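Local coordinates for ABC transporter, substrate binding protein (Aeropyrum pernix, PDB 3EAF), which probably captures a solute outside the membrane and hands it to an ABC transporter, and also carries a bound magnesium ion, at residues 210-215 with 229-234; 177-182 with 186-191. All blocks are in the same frame, centred on the assembly; numbering follows the deposited sequence.

Overall arrangement
Interactions 1 and 2 lie in the same lobe of the two-lobed binding protein, their centres about 12 Å apart, and both reach its seven-stranded sheet. Helix 209-222 joins them: C212 faces the strand end at 229-234, while S211, L214 and L215 pack on 177-182 and 186-191. L215 CD1 lies 3.8 Å from I191 CG2, and S211 CB 3.7 Å from P180 O. N207 adds a polar tie: ND2 bonds to S211 OG and L179 O, and O accepts from N231 ND2. Both reach toward the other lobe, interaction 1 through D19 and W83, interaction 2 through P16; interaction 2 lies farther from the chain's centre, about 22 Å against about 13 Å. Both are away from the magnesium site (E325, D340, Y341).

Interaction 1 of 2, residues 210-215 with 229-234; sequences SSCSLL and LTNVWG
C212 on helix 209-222 presses on T230 and G234, where strand 227-230 runs out into a turn, closing the beta-alpha-beta crossover that strand 202-205 begins. Its CB is 3.3 Å from G234 O. SG, anti to the carbonyl carbon (chi1 -75°), passes close beside G234, 3.6 Å from CA, an approach that the lack of a side chain there allows. Next to G234, the methyl of T230 packs on the same sulfur, CG2 3.9 Å from C212 SG. A water crosses the same gap, donating to both S213 OG and G234 O at 2.8 Å each; S213 OG is also bonded to I209 O, one turn back in the helix.

In the next shell, N231 shapes the turn. Its OD1 accepts from W233 N, which sits well above the carbonyl plane, forming an Asx turn, and also bonds to Y154 OH. Its ND2 reaches C205 O and N207 O, tying the turn to the end of strand 202-205. W233 meets W83 edge-to-face. The main-chain oxygen of N231 is gripped twice from opposite faces of its carbonyl plane, by T230 OG1 and by G234 N, each at 2.9 Å.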
loop_
_atom_site.group_PDB
_atom_site.type_symbol
_atom_site.label_atom_id
_atom_site.label_comp_id
_atom_site.label_asym_id
_atom_site.label_seq_id
_atom_site.Cartn_x
_atom_site.Cartn_y
_atom_site.Cartn_z
ATOM N N SER A 210 6.925 -4.592 -11.466
ATOM C CA SER A 210 7.331 -4.890 -12.845
ATOM C C SER A 210 8.463 -3.989 -13.325
ATOM O O SER A 210 9.500 -4.476 -13.759
ATOM C CB SER A 210 6.137 -4.802 -13.805
ATOM O OG SER A 210 5.174 -5.787 -13.470
ATOM N N SER A 211 8.269 -2.680 -13.250
ATOM C CA SER A 211 9.318 -1.756 -13.681
ATOM C C SER A 211 10.456 -1.630 -12.663
ATOM O O SER A 211 11.611 -1.481 -13.059
ATOM C CB SER A 211 8.741 -0.387 -14.050
ATOM O OG SER A 211 8.046 0.187 -12.966
ATOM N N CYS A 212 10.139 -1.695 -11.367
ATOM C CA CYS A 212 11.178 -1.687 -10.321
ATOM C C CYS A 212 12.186 -2.807 -10.529
ATOM O O CYS A 212 13.392 -2.592 -10.441
ATOM C CB CYS A 212 10.574 -1.824 -8.925
ATOM S SG CYS A 212 9.773 -0.344 -8.284
ATOM N N SER A 213 11.684 -4.010 -10.789
ATOM C CA SER A 213 12.544 -5.174 -11.001
ATOM C C SER A 213 13.367 -5.081 -12.292
ATOM O O SER A 213 14.558 -5.404 -12.297
ATOM C CB SER A 213 11.717 -6.453 -10.979
ATOM O OG SER A 213 11.042 -6.572 -9.740
ATOM N N LEU A 214 12.733 -4.638 -13.373
ATOM C CA LEU A 214 13.434 -4.390 -14.630
ATOM C C LEU A 214 14.589 -3.399 -14.444
ATOM O O LEU A 214 15.669 -3.579 -15.015
ATOM C CB LEU A 214 12.468 -3.871 -15.701
ATOM C CG LEU A 214 11.532 -4.872 -16.392
ATOM C CD1 LEU A 214 10.610 -4.119 -17.323
ATOM C CD2 LEU A 214 12.303 -5.927 -17.163
ATOM N N LEU A 215 14.344 -2.367 -13.641
ATOM C CA LEU A 215 15.342 -1.340 -13.338
ATOM C C LEU A 215 16.495 -1.904 -12.512
ATOM O O LEU A 215 17.656 -1.670 -12.831
ATOM C CB LEU A 215 14.699 -0.152 -12.604
ATOM C CG LEU A 215 15.615 1.036 -12.263
ATOM C CD1 LEU A 215 16.021 1.799 -13.520
ATOM C CD2 LEU A 215 14.932 1.980 -11.260
ATOM N N LEU A 229 16.147 1.217 -3.556
ATOM C CA LEU A 229 15.067 1.157 -2.576
ATOM C C LEU A 229 13.742 1.369 -3.294
ATOM O O LEU A 229 13.591 2.324 -4.051
ATOM C CB LEU A 229 15.247 2.222 -1.487
ATOM C CG LEU A 229 14.134 2.358 -0.427
ATOM C CD1 LEU A 229 14.137 1.213 0.605
ATOM C CD2 LEU A 229 14.221 3.710 0.281
ATOM N N THR A 230 12.777 0.486 -3.049
ATOM C CA THR A 230 11.465 0.633 -3.686
ATOM C C THR A 230 10.375 0.899 -2.674
ATOM O O THR A 230 10.450 0.466 -1.517
ATOM C CB THR A 230 11.033 -0.606 -4.526
ATOM O OG1 THR A 230 10.518 -1.630 -3.663
ATOM C CG2 THR A 230 12.181 -1.152 -5.371
ATOM N N ASN A 231 9.346 1.595 -3.133
ATOM C CA ASN A 231 8.098 1.680 -2.408
ATOM C C ASN A 231 7.498 0.289 -2.218
ATOM O O ASN A 231 7.936 -0.670 -2.859
ATOM C CB ASN A 231 7.128 2.599 -3.137
ATOM C CG ASN A 231 6.564 1.979 -4.390
ATOM O OD1 ASN A 231 5.414 1.577 -4.401
ATOM N ND2 ASN A 231 7.368 1.913 -5.462
ATOM N N VAL A 232 6.501 0.200 -1.340
ATOM C CA VAL A 232 5.859 -1.072 -0.967
ATOM C C VAL A 232 5.361 -1.930 -2.153
ATOM O O VAL A 232 5.474 -3.159 -2.119
ATOM C CB VAL A 232 4.735 -0.864 0.113
ATOM C CG1 VAL A 232 3.650 0.113 -0.377
ATOM C CG2 VAL A 232 4.125 -2.207 0.549
ATOM N N TRP A 233 4.828 -1.281 -3.191
ATOM C CA TRP A 233 4.287 -1.995 -4.355
ATOM C C TRP A 233 5.360 -2.413 -5.368
ATOM O O TRP A 233 5.040 -3.018 -6.391
ATOM C CB TRP A 233 3.183 -1.176 -5.046
ATOM C CG TRP A 233 2.021 -0.821 -4.152
ATOM C CD1 TRP A 233 1.742 0.407 -3.626
ATOM C CD2 TRP A 233 0.993 -1.701 -3.670
ATOM N NE1 TRP A 233 0.605 0.353 -2.855
ATOM C CE2 TRP A 233 0.123 -0.930 -2.866
ATOM C CE3 TRP A 233 0.710 -3.063 -3.854
ATOM C CZ2 TRP A 233 -1.000 -1.477 -2.234
ATOM C CZ3 TRP A 233 -0.411 -3.604 -3.230
ATOM C CH2 TRP A 233 -1.251 -2.810 -2.431
ATOM N N GLY A 234 6.627 -2.108 -5.077
ATOM C CA GLY A 234 7.724 -2.336 -6.033
ATOM C C GLY A 234 8.618 -3.521 -5.722
ATOM O O GLY A 234 9.557 -3.816 -6.470
HETATM O O HOH W 1 11.579 -5.690 -7.087
#

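Interaction 2 of 2, residues 177-182 with 186-191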
loop_
_atom_site.group_PDB
_atom_site.type_symbol
_atom_site.label_atom_id
_atom_site.label_comp_id
_atom_site.label_asym_id
_atom_site.label_seq_id
_atom_site.Cartn_x
_atom_site.Cartn_y
_atom_site.Cartn_z
ATOM N N TYR A 177 14.309 10.760 -12.883
ATOM C CA TYR A 177 14.415 9.941 -14.093
ATOM C C TYR A 177 13.063 9.309 -14.396
ATOM O O TYR A 177 12.449 8.683 -13.528
ATOM C CB TYR A 177 15.539 8.893 -13.942
ATOM C CG TYR A 177 16.869 9.553 -13.630
ATOM C CD1 TYR A 177 17.752 9.901 -14.648
ATOM C CD2 TYR A 177 17.208 9.899 -12.321
ATOM C CE1 TYR A 177 18.958 10.540 -14.366
ATOM C CE2 TYR A 177 18.398 10.542 -12.035
ATOM C CZ TYR A 177 19.271 10.860 -13.059
ATOM O OH TYR A 177 20.463 11.500 -12.768
ATOM N N ASP A 178 12.609 9.491 -15.634
ATOM C CA ASP A 178 11.246 9.159 -16.037
ATOM C C ASP A 178 11.119 7.689 -16.439
ATOM O O ASP A 178 11.246 7.337 -17.617
ATOM C CB ASP A 178 10.795 10.093 -17.176
ATOM C CG ASP A 178 9.280 10.166 -17.324
ATOM O OD1 ASP A 178 8.562 9.263 -16.839
ATOM O OD2 ASP A 178 8.798 11.144 -17.941
ATOM N N LEU A 179 10.870 6.835 -15.450
ATOM C CA LEU A 179 10.649 5.418 -15.707
ATOM C C LEU A 179 9.148 5.157 -15.819
ATOM O O LEU A 179 8.417 5.350 -14.844
ATOM C CB LEU A 179 11.266 4.553 -14.602
ATOM C CG LEU A 179 11.093 3.038 -14.751
ATOM C CD1 LEU A 179 12.012 2.475 -15.827
ATOM C CD2 LEU A 179 11.338 2.355 -13.409
ATOM N N PRO A 180 8.682 4.741 -17.011
ATOM C CA PRO A 180 7.252 4.514 -17.204
ATOM C C PRO A 180 6.707 3.413 -16.297
ATOM O O PRO A 180 7.418 2.453 -15.987
ATOM C CB PRO A 180 7.160 4.084 -18.673
ATOM C CG PRO A 180 8.393 4.668 -19.311
ATOM C CD PRO A 180 9.439 4.480 -18.248
ATOM N N LEU A 181 5.451 3.557 -15.877
ATOM C CA LEU A 181 4.762 2.492 -15.138
ATOM C C LEU A 181 4.729 1.191 -15.945
ATOM O O LEU A 181 4.828 0.092 -15.381
ATOM C CB LEU A 181 3.338 2.931 -14.772
ATOM C CG LEU A 181 2.461 1.999 -13.920
ATOM C CD1 LEU A 181 2.909 1.998 -12.449
ATOM C CD2 LEU A 181 0.988 2.399 -14.043
ATOM N N ARG A 182 4.601 1.323 -17.264
ATOM C CA ARG A 182 4.581 0.178 -18.176
ATOM C C ARG A 182 5.937 0.003 -18.865
ATOM O O ARG A 182 6.005 -0.406 -20.025
ATOM C CB ARG A 182 3.485 0.352 -19.233
ATOM C CG ARG A 182 2.071 0.494 -18.698
ATOM C CD ARG A 182 1.188 1.181 -19.743
ATOM N NE ARG A 182 -0.147 1.498 -19.233
ATOM C CZ ARG A 182 -0.461 2.595 -18.548
ATOM N NH1 ARG A 182 0.459 3.510 -18.262
ATOM N NH2 ARG A 182 -1.708 2.777 -18.136
ATOM N N ALA A 186 14.032 -2.018 -22.373
ATOM C CA ALA A 186 14.775 -0.921 -22.983
ATOM C C ALA A 186 14.620 0.388 -22.208
ATOM O O ALA A 186 15.602 1.127 -22.050
ATOM C CB ALA A 186 14.356 -0.732 -24.437
ATOM N N ASP A 187 13.398 0.675 -21.749
ATOM C CA ASP A 187 13.129 1.848 -20.908
ATOM C C ASP A 187 13.962 1.805 -19.635
ATOM O O ASP A 187 14.545 2.817 -19.237
ATOM C CB ASP A 187 11.654 1.929 -20.502
ATOM C CG ASP A 187 10.726 2.219 -21.664
ATOM O OD1 ASP A 187 11.125 2.895 -22.643
ATOM O OD2 ASP A 187 9.574 1.770 -21.583
ATOM N N ALA A 188 13.989 0.629 -19.003
ATOM C CA ALA A 188 14.747 0.392 -17.774
ATOM C C ALA A 188 16.252 0.563 -17.970
ATOM O O ALA A 188 16.926 1.160 -17.127
ATOM C CB ALA A 188 14.438 -0.998 -17.221
ATOM N N GLU A 189 16.775 0.024 -19.070
ATOM C CA GLU A 189 18.195 0.160 -19.389
ATOM C C GLU A 189 18.577 1.602 -19.744
ATOM O O GLU A 189 19.637 2.080 -19.330
ATOM C CB GLU A 189 18.614 -0.816 -20.490
ATOM C CG GLU A 189 18.644 -2.273 -20.026
ATOM C CD GLU A 189 19.167 -3.235 -21.085
ATOM O OE1 GLU A 189 19.751 -2.769 -22.092
ATOM O OE2 GLU A 189 18.986 -4.465 -20.909
ATOM N N ARG A 190 17.703 2.288 -20.480
ATOM C CA ARG A 190 17.904 3.696 -20.820
ATOM C C ARG A 190 18.003 4.546 -19.555
ATOM O O ARG A 190 18.896 5.390 -19.438
ATOM C CB ARG A 190 16.781 4.215 -21.732
ATOM C CG ARG A 190 16.947 5.681 -22.171
ATOM C CD ARG A 190 15.801 6.175 -23.062
ATOM N NE ARG A 190 14.544 6.323 -22.322
ATOM C CZ ARG A 190 13.482 5.532 -22.472
ATOM N NH1 ARG A 190 13.498 4.534 -23.358
ATOM N NH2 ARG A 190 12.391 5.747 -21.743
ATOM N N ILE A 191 17.088 4.311 -18.615
ATOM C CA ILE A 191 17.068 5.037 -17.341
ATOM C C ILE A 191 18.294 4.697 -16.502
ATOM O O ILE A 191 18.905 5.584 -15.922
ATOM C CB ILE A 191 15.749 4.786 -16.533
ATOM C CG1 ILE A 191 14.547 5.438 -17.224
ATOM C CG2 ILE A 191 15.861 5.266 -15.072
ATOM C CD1 ILE A 191 14.756 6.888 -17.677
#
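Y177, on edge strand 171-178, meets I191 of helix 185-196 through its CB, 3.8 Å from CG2, while its ring leads off toward E194 and M195. D178 centres an inverse gamma turn, closed by a weak bond from L179 N to Y177 O, and the chain bends away from the strand. D178 O receives the end of I191, with CD1 3.5 Å away, an apolar contact on a polar atom. The D178 carboxylate is engaged elsewhere, with OD2 bonded to S150 OG. L179 holds CG anti to its backbone N (chi1 180°), which carries CD1 over the helix, 4.0 Å from A188 CA and 4.1 Å from I191 CG1. P180 turns the CG-CD edge of its ring to D187, P180 CG lying 3.9 Å from D187 OD2.

The two oxygens of D187 have separate polar partners: OD2 accepts from T184 N, just ahead of the helix, while OD1 forms a salt bridge with R190, whose NH1 (3.0 Å) uses the anti lone pair and whose NH2 comes from above the carboxylate plane; both nitrogens grip this one oxygen. With D187 replaced by an alanine, the R190 guanidinium would probably be left without its carboxylate partner, T184 N without this acceptor and the P180 ring less covered.

Helix 209-222 covers both segments, L214 on A188 and L215 on I191 of the helix, S211 on L179 of the loop, while Y177 pairs through its backbone with L146 and Y148 of strand 142-148.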